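Local coordinates for protein SorB (Sorangium cellulosum, PDB 6B2V) that closes pyran rings in a growing polyketide, as the pyran synthase domain of module nine in the trans-acyltransferase assembly line that makes sorangicin, at residues M56-L61 with G168-Y173; S81-R86 with V131-P136; K175-S180 with P207-S212. All blocks are in the same frame, centred on the assembly; numbering follows the deposited sequence.

Interaction 1. Residues M56-L61 with G168-Y173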
# COMPACT_ATOMS: atom_id res chain seq x y z
N MET A 56 -2.01 -1.91 -16.17
CA MET A 56 -2.87 -1.20 -17.09
C MET A 56 -3.76 -0.21 -16.39
O MET A 56 -4.04 0.83 -16.92
CB MET A 56 -3.68 -2.17 -17.91
CG MET A 56 -2.81 -2.94 -18.85
SD MET A 56 -3.69 -3.42 -20.34
CE MET A 56 -4.68 -4.64 -19.56
N ASP A 57 -4.11 -0.55 -15.17
CA ASP A 57 -4.98 0.27 -14.31
C ASP A 57 -4.18 1.40 -13.61
O ASP A 57 -4.71 2.15 -12.86
CB ASP A 57 -5.64 -0.60 -13.21
CG ASP A 57 -6.74 -1.55 -13.72
OD1 ASP A 57 -7.12 -1.42 -14.86
OD2 ASP A 57 -7.16 -2.43 -12.96
N HIS A 58 -2.88 1.47 -13.83
CA HIS A 58 -2.02 2.39 -13.11
C HIS A 58 -0.97 3.10 -13.96
O HIS A 58 0.12 3.26 -13.54
CB HIS A 58 -1.36 1.60 -11.97
CG HIS A 58 -0.95 2.41 -10.80
ND1 HIS A 58 0.35 2.77 -10.59
CD2 HIS A 58 -1.65 2.92 -9.78
CE1 HIS A 58 0.44 3.46 -9.48
NE2 HIS A 58 -0.77 3.55 -8.96
N GLU A 59 -1.28 3.37 -15.20
CA GLU A 59 -0.42 4.08 -16.14
C GLU A 59 0.91 3.43 -16.41
O GLU A 59 1.86 4.09 -16.64
CB GLU A 59 -0.25 5.54 -15.77
CG GLU A 59 -1.54 6.34 -15.82
CD GLU A 59 -1.41 7.79 -15.44
OE1 GLU A 59 -0.37 8.22 -15.02
OE2 GLU A 59 -2.40 8.53 -15.57
N GLN A 60 0.91 2.13 -16.28
CA GLN A 60 2.06 1.28 -16.50
C GLN A 60 3.15 1.38 -15.45
O GLN A 60 4.20 0.85 -15.64
CB GLN A 60 2.66 1.47 -17.89
CG GLN A 60 1.67 1.33 -19.02
CD GLN A 60 0.94 0.02 -19.07
OE1 GLN A 60 -0.24 -0.02 -19.22
NE2 GLN A 60 1.64 -1.04 -19.00
N LEU A 61 2.82 2.01 -14.35
CA LEU A 61 3.74 2.20 -13.24
C LEU A 61 3.44 1.18 -12.15
O LEU A 61 2.38 1.09 -11.68
CB LEU A 61 3.60 3.63 -12.72
CG LEU A 61 4.29 3.93 -11.40
CD1 LEU A 61 5.79 3.94 -11.56
CD2 LEU A 61 3.84 5.23 -10.81
N GLY A 168 -3.14 14.31 -10.84
CA GLY A 168 -2.22 13.39 -11.43
C GLY A 168 -2.10 11.97 -10.92
O GLY A 168 -1.17 11.32 -11.22
N MET A 169 -3.11 11.50 -10.21
CA MET A 169 -3.08 10.15 -9.69
C MET A 169 -2.96 9.16 -10.82
O MET A 169 -3.71 9.22 -11.76
CB MET A 169 -4.39 9.93 -8.92
CG MET A 169 -4.68 8.55 -8.44
SD MET A 169 -6.27 8.40 -7.63
CE MET A 169 -7.45 8.73 -8.95
N PRO A 170 -2.01 8.25 -10.73
CA PRO A 170 -1.85 7.23 -11.77
C PRO A 170 -3.00 6.23 -11.84
O PRO A 170 -3.30 5.73 -12.86
CB PRO A 170 -0.54 6.54 -11.39
CG PRO A 170 0.12 7.48 -10.51
CD PRO A 170 -0.89 8.27 -9.81
N ALA A 171 -3.61 5.95 -10.71
CA ALA A 171 -4.69 4.98 -10.65
C ALA A 171 -5.96 5.37 -11.42
O ALA A 171 -6.37 6.47 -11.40
CB ALA A 171 -5.07 4.73 -9.22
N SER A 172 -6.60 4.38 -12.00
CA SER A 172 -7.84 4.60 -12.67
C SER A 172 -8.90 4.68 -11.57
O SER A 172 -9.15 3.73 -10.91
CB SER A 172 -8.15 3.42 -13.57
OG SER A 172 -7.28 3.38 -14.67
N TYR A 173 -9.60 5.78 -11.48
CA TYR A 173 -10.58 5.97 -10.42
C TYR A 173 -11.67 4.91 -10.42
O TYR A 173 -12.07 4.42 -9.42
CB TYR A 173 -11.22 7.35 -10.49
CG TYR A 173 -12.14 7.62 -9.34
CD1 TYR A 173 -11.64 8.05 -8.14
CD2 TYR A 173 -13.48 7.41 -9.43
CE1 TYR A 173 -12.46 8.27 -7.08
CE2 TYR A 173 -14.31 7.63 -8.36
CZ TYR A 173 -13.78 8.06 -7.19
OH TYR A 173 -14.60 8.29 -6.14
O HOH W 1 -1.99 5.88 -7.61
O HOH W 2 -5.07 7.38 -15.10
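His-58 meets Pro-170 face-on because its chi1 of -154° sets CG opposite the backbone N, and a chi2 near a right angle then turns one face of the imidazole to the proline. The contact joins two loops across the double-hotdog fold, 56-61 from the predicted N-terminal hotdog and 168-173 from the C-terminal one. Dehydratases of this fold place a histidine of the N-terminal hotdog across a cleft from an acidic residue of the C-terminal one; His-58 probably corresponds, so this contact probably borders the cleft.

Pro-170 suits the spot: its rigid ring presents CB squarely to the imidazole, 3.8 Å from the centroid and 12° off the ring normal, a CH-pi contact. Within the type I' turn from His-58 to Leu-61, ND1 donates to Leu-61 O at 2.9 Å, which limits rotation of the ring. Leu-61 adds a looser touch, its CD2 lying 4.4 Å from Pro-170 CG.

The backbones are joined by Ser-172 N, which donates to Asp-57 O at 3.0 Å. Beside it, the CA-H groups of Ala-171 and His-58 point at Asp-57 O and Pro-170 O respectively. On the more exposed side, Glu-59 CG lies 3.5 Å from Pro-170 O, and the chain, extended beyond CG, carries the carboxylate on past Pro-170 CA. Trp-230 and Phe-232 also pack on Pro-170. At its other ring nitrogen, NE2, His-58 is hydrogen-bonded to a water 3.0 Å away, which weakly accepts from Ala-171 N.

Interaction 2. Residues S81-R86 with V131-P136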
# COMPACT_ATOMS: atom_id res chain seq x y z
N SER A 81 5.23 -17.08 7.97
CA SER A 81 3.98 -16.54 8.44
C SER A 81 4.19 -15.07 8.79
O SER A 81 4.85 -14.75 9.70
CB SER A 81 3.53 -17.37 9.65
OG SER A 81 2.27 -16.98 10.11
N ILE A 82 3.53 -14.19 8.07
CA ILE A 82 3.78 -12.77 8.19
C ILE A 82 2.69 -12.00 8.88
O ILE A 82 1.58 -12.10 8.52
CB ILE A 82 3.95 -12.19 6.77
CG1 ILE A 82 5.02 -12.92 5.98
CG2 ILE A 82 4.20 -10.70 6.77
CD1 ILE A 82 6.35 -12.96 6.64
N ALA A 83 3.08 -11.23 9.87
CA ALA A 83 2.20 -10.38 10.61
C ALA A 83 2.11 -8.98 10.05
O ALA A 83 1.18 -8.29 10.28
CB ALA A 83 2.67 -10.30 12.06
N GLY A 84 3.15 -8.59 9.36
CA GLY A 84 3.20 -7.26 8.83
C GLY A 84 4.53 -6.91 8.22
O GLY A 84 5.34 -7.74 8.05
N ILE A 85 4.65 -5.63 7.88
CA ILE A 85 5.82 -5.04 7.27
C ILE A 85 6.24 -3.80 8.03
O ILE A 85 5.46 -3.07 8.43
CB ILE A 85 5.59 -4.76 5.77
CG1 ILE A 85 5.64 -6.05 4.98
CG2 ILE A 85 6.64 -3.83 5.18
CD1 ILE A 85 5.19 -5.95 3.56
N ARG A 86 7.52 -3.64 8.25
CA ARG A 86 8.04 -2.47 8.92
C ARG A 86 9.12 -1.80 8.07
O ARG A 86 9.75 -2.44 7.29
CB ARG A 86 8.65 -2.79 10.30
CG ARG A 86 7.62 -2.97 11.39
CD ARG A 86 8.19 -3.31 12.75
NE ARG A 86 9.10 -2.30 13.13
CZ ARG A 86 10.37 -2.52 13.31
NH1 ARG A 86 10.86 -3.72 13.19
NH2 ARG A 86 11.16 -1.52 13.62
N VAL A 131 7.79 -8.85 9.12
CA VAL A 131 7.69 -9.21 10.51
C VAL A 131 6.88 -10.49 10.66
O VAL A 131 5.77 -10.57 10.23
CB VAL A 131 6.94 -8.11 11.26
CG1 VAL A 131 6.84 -8.44 12.73
CG2 VAL A 131 7.59 -6.76 11.03
N PHE A 132 7.52 -11.45 11.28
CA PHE A 132 6.96 -12.74 11.49
C PHE A 132 5.96 -12.72 12.60
O PHE A 132 5.95 -11.89 13.43
CB PHE A 132 8.07 -13.71 11.88
CG PHE A 132 8.91 -14.22 10.74
CD1 PHE A 132 8.75 -13.78 9.47
CD2 PHE A 132 9.90 -15.14 10.97
CE1 PHE A 132 9.53 -14.25 8.46
CE2 PHE A 132 10.67 -15.64 9.97
CZ PHE A 132 10.49 -15.19 8.71
N ASP A 133 5.10 -13.71 12.58
CA ASP A 133 4.14 -13.91 13.63
C ASP A 133 4.83 -14.33 14.93
O ASP A 133 4.27 -14.17 15.95
CB ASP A 133 3.09 -14.93 13.22
CG ASP A 133 2.03 -14.36 12.38
OD1 ASP A 133 1.54 -13.29 12.64
OD2 ASP A 133 1.64 -15.00 11.45
N GLU A 134 6.01 -14.93 14.84
CA GLU A 134 6.78 -15.42 16.01
C GLU A 134 8.19 -14.83 16.07
O GLU A 134 8.87 -14.82 15.09
CB GLU A 134 6.90 -16.93 16.09
CG GLU A 134 5.63 -17.66 16.35
CD GLU A 134 4.94 -17.31 17.64
OE1 GLU A 134 5.56 -16.81 18.53
OE2 GLU A 134 3.76 -17.54 17.76
N PRO A 135 8.61 -14.32 17.21
CA PRO A 135 7.80 -14.06 18.39
C PRO A 135 6.82 -12.92 18.15
O PRO A 135 7.02 -12.16 17.24
CB PRO A 135 8.84 -13.65 19.41
CG PRO A 135 9.88 -12.98 18.61
CD PRO A 135 9.96 -13.75 17.34
N PRO A 136 5.81 -12.81 18.97
CA PRO A 136 4.80 -11.80 18.71
C PRO A 136 5.38 -10.42 18.66
O PRO A 136 6.13 -10.06 19.49
CB PRO A 136 3.84 -11.95 19.87
CG PRO A 136 3.94 -13.39 20.23
CD PRO A 136 5.39 -13.74 20.03
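Ile-82 to Gly-84 runs antiparallel to the end of the 123-132 strand, but a classic beta bulge shifts the register by one, Ala-83 and Gly-84 both facing Val-131. The side chains of Ile-82 and Phe-132, the non-hydrogen-bonded pair beside the bulge, diverge, yet the tip of Ile-82 comes back to the CD1-CE1 side of the phenyl ring. Chi2 of Ile-82, -55°, bends its CD1 to 3.8 Å from Phe-132 CD1. The CD1 arm of isoleucine can thus reach the broad ring although their CB atoms point apart, and Ala-75 of helix 64-77 packs on Ile-82 as well. On the face carrying Val-131, its CG2 rests 3.8 Å from Arg-86 CG, the aliphatic part of the arginine lying over the valine. Ala-83 is small enough for the Asp-133 carboxylate beside it, with OD1 3.2 Å from its CB.

At the bulge Val-131 O accepts from Ala-83 N at 2.8 Å and, weakly, from Gly-84 N. Val-131 N donates in return to Gly-84 O at 2.9 Å. Gly-84 is nearly fully extended, with phi at 172°, a value that a residue lacking CB adopts readily.

Strand 82-90 lies within the predicted N-terminal hotdog and, on its other side, bonds to Leu-239 through Ile-85, so the contact sits near the seam with the C-terminal half. Ser-81, which is exposed, donates through OG to Asp-133 OD2, but the modelled separation of 2.5 Å is very short and its exact value is doubtful. If the short bond is real, the hydroxyl would probably stabilise negative charge on OD2; the better-defined bond from Asp-133 N to Ser-81 O ties the residue leaving one strand to the residue entering the other.

Interaction 3. Residues K175-S180 with P207-S212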
# COMPACT_ATOMS: atom_id res chain seq x y z
N LYS A 175 -11.42 1.91 -11.16
CA LYS A 175 -10.90 0.66 -10.66
C LYS A 175 -10.67 0.64 -9.16
O LYS A 175 -10.50 -0.38 -8.60
CB LYS A 175 -9.63 0.29 -11.40
CG LYS A 175 -9.82 0.12 -12.88
CD LYS A 175 -10.64 -1.10 -13.16
CE LYS A 175 -10.67 -1.46 -14.64
NZ LYS A 175 -10.59 -0.23 -15.45
N LEU A 176 -10.67 1.82 -8.59
CA LEU A 176 -10.58 1.98 -7.16
C LEU A 176 -11.94 1.69 -6.50
O LEU A 176 -12.93 1.60 -7.15
CB LEU A 176 -10.15 3.38 -6.80
CG LEU A 176 -8.81 3.85 -7.33
CD1 LEU A 176 -8.53 5.25 -6.90
CD2 LEU A 176 -7.74 2.88 -6.92
N TRP A 177 -11.91 1.54 -5.19
CA TRP A 177 -13.08 1.28 -4.41
C TRP A 177 -13.73 2.54 -3.81
O TRP A 177 -14.74 2.47 -3.23
CB TRP A 177 -12.75 0.35 -3.26
CG TRP A 177 -12.33 -1.06 -3.60
CD1 TRP A 177 -11.52 -1.46 -4.60
CD2 TRP A 177 -12.69 -2.24 -2.88
NE1 TRP A 177 -11.38 -2.80 -4.57
CE2 TRP A 177 -12.06 -3.30 -3.50
CE3 TRP A 177 -13.47 -2.49 -1.77
CZ2 TRP A 177 -12.24 -4.59 -3.07
CZ3 TRP A 177 -13.62 -3.76 -1.35
CH2 TRP A 177 -13.02 -4.79 -1.99
N ILE A 178 -13.08 3.67 -3.97
CA ILE A 178 -13.62 4.87 -3.38
C ILE A 178 -14.96 5.32 -3.94
O ILE A 178 -15.11 5.39 -5.10
CB ILE A 178 -12.58 5.99 -3.50
CG1 ILE A 178 -11.33 5.55 -2.79
CG2 ILE A 178 -13.10 7.27 -2.86
CD1 ILE A 178 -10.20 6.48 -3.03
N ALA A 179 -15.92 5.54 -3.06
CA ALA A 179 -17.25 5.98 -3.45
C ALA A 179 -17.60 7.37 -2.98
O ALA A 179 -18.41 8.01 -3.53
CB ALA A 179 -18.29 5.06 -2.92
N SER A 180 -17.00 7.79 -1.91
CA SER A 180 -17.17 9.12 -1.35
C SER A 180 -15.95 9.50 -0.52
O SER A 180 -15.24 8.68 -0.11
CB SER A 180 -18.39 9.19 -0.43
OG SER A 180 -18.10 8.55 0.78
N PRO A 207 -3.90 -4.59 -5.62
CA PRO A 207 -3.39 -3.25 -5.76
C PRO A 207 -4.48 -2.21 -5.85
O PRO A 207 -4.26 -1.14 -5.44
CB PRO A 207 -2.53 -3.34 -7.01
CG PRO A 207 -2.05 -4.72 -6.97
CD PRO A 207 -3.17 -5.54 -6.48
N ASN A 208 -5.58 -2.53 -6.48
CA ASN A 208 -6.63 -1.54 -6.58
C ASN A 208 -7.21 -1.16 -5.19
O ASN A 208 -7.52 -0.03 -4.96
CB ASN A 208 -7.74 -2.02 -7.51
CG ASN A 208 -7.36 -1.91 -8.98
OD1 ASN A 208 -6.55 -1.15 -9.32
ND2 ASN A 208 -7.97 -2.71 -9.80
N LEU A 209 -7.39 -2.17 -4.35
CA LEU A 209 -7.82 -1.95 -3.00
C LEU A 209 -6.72 -1.24 -2.19
O LEU A 209 -7.00 -0.36 -1.49
CB LEU A 209 -8.24 -3.25 -2.33
CG LEU A 209 -8.70 -3.18 -0.86
CD1 LEU A 209 -9.80 -2.17 -0.65
CD2 LEU A 209 -9.19 -4.54 -0.45
N GLY A 210 -5.48 -1.65 -2.35
CA GLY A 210 -4.42 -0.97 -1.64
C GLY A 210 -4.29 0.49 -1.97
O GLY A 210 -4.10 1.27 -1.16
N ASN A 211 -4.40 0.79 -3.25
CA ASN A 211 -4.39 2.18 -3.68
C ASN A 211 -5.60 2.96 -3.14
O ASN A 211 -5.51 4.10 -2.89
CB ASN A 211 -4.36 2.29 -5.19
CG ASN A 211 -2.96 2.13 -5.74
OD1 ASN A 211 -2.80 1.67 -6.82
ND2 ASN A 211 -2.02 2.52 -4.99
N SER A 212 -6.72 2.28 -3.00
CA SER A 212 -7.89 2.91 -2.42
C SER A 212 -7.63 3.34 -0.98
O SER A 212 -8.22 4.23 -0.51
CB SER A 212 -9.09 1.99 -2.47
OG SER A 212 -9.41 1.66 -3.77
O HOH W 3 -10.67 -3.02 -9.00
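Trp-177 packs against Leu-209 in the close-packed half of this contact. Leu-209, with CG opposite its backbone N (chi1 178°), sends CD1 over one face of the indole, 3.8 Å from the centroid of the six-membered ring and 16° off its normal. CD2 reaches the far rim of the same ring, so a branched leucine serves well against a broad aromatic.

Beside this CH-pi contact, Trp-177 N donates to Ser-212 OG at 2.9 Å in an almost straight bond of 177°. The hydroxyl donates its own hydrogen bond to Asn-208 O, 2.8 Å away, one turn back in the helix. That carbonyl also takes the ordinary helical bond from Ser-212 N, the two donors arriving from opposite faces of its plane. Serine thus relays a backbone N-H of the neighbouring segment into the helix. Leu-176 packs beside it, its CD2 3.5 Å from Asn-208 O and also against Asn-211 CB.

The helix is 207-225, the long helix of the predicted C-terminal hotdog, against which the loop leading into strand 178-183 is laid. Ile-178 is the first strand residue to join, with CD1 near the buried Ser-212 O, which has no polar partner in the model.

Toward Lys-175 the fit becomes wetter and looser. Here a water donates to Lys-175 O at 2.7 Å and accepts from Asn-208 ND2 at 2.8 Å. Asn-208 ND2 is shared with Asp-57 OD2, whose other carboxylate oxygen forms a long, weak ion pair with Lys-175 NZ, the end of a side chain that leads away from the helix.

Following the chain from its N terminus, residues 56-61 come first and meet 168-173 more than a hundred residues later, so interaction 1 closes a long loop across the two predicted hotdog halves. Interaction 2 is nested inside that loop and closes a strand-rich excursion within the N-terminal half. Interaction 3 opens only after interaction 1 has closed, and closes a shorter loop, tying the entry of strand 178-183 to the start of helix 207-225 in the C-terminal half. Interactions 1 and 3 touch directly: Tyr-173 OH probably hydrogen-bonds to Ile-178 O, and His-58 packs on Asn-211. Interaction 2 stands apart, its centre about 30 Å from that of interaction 1.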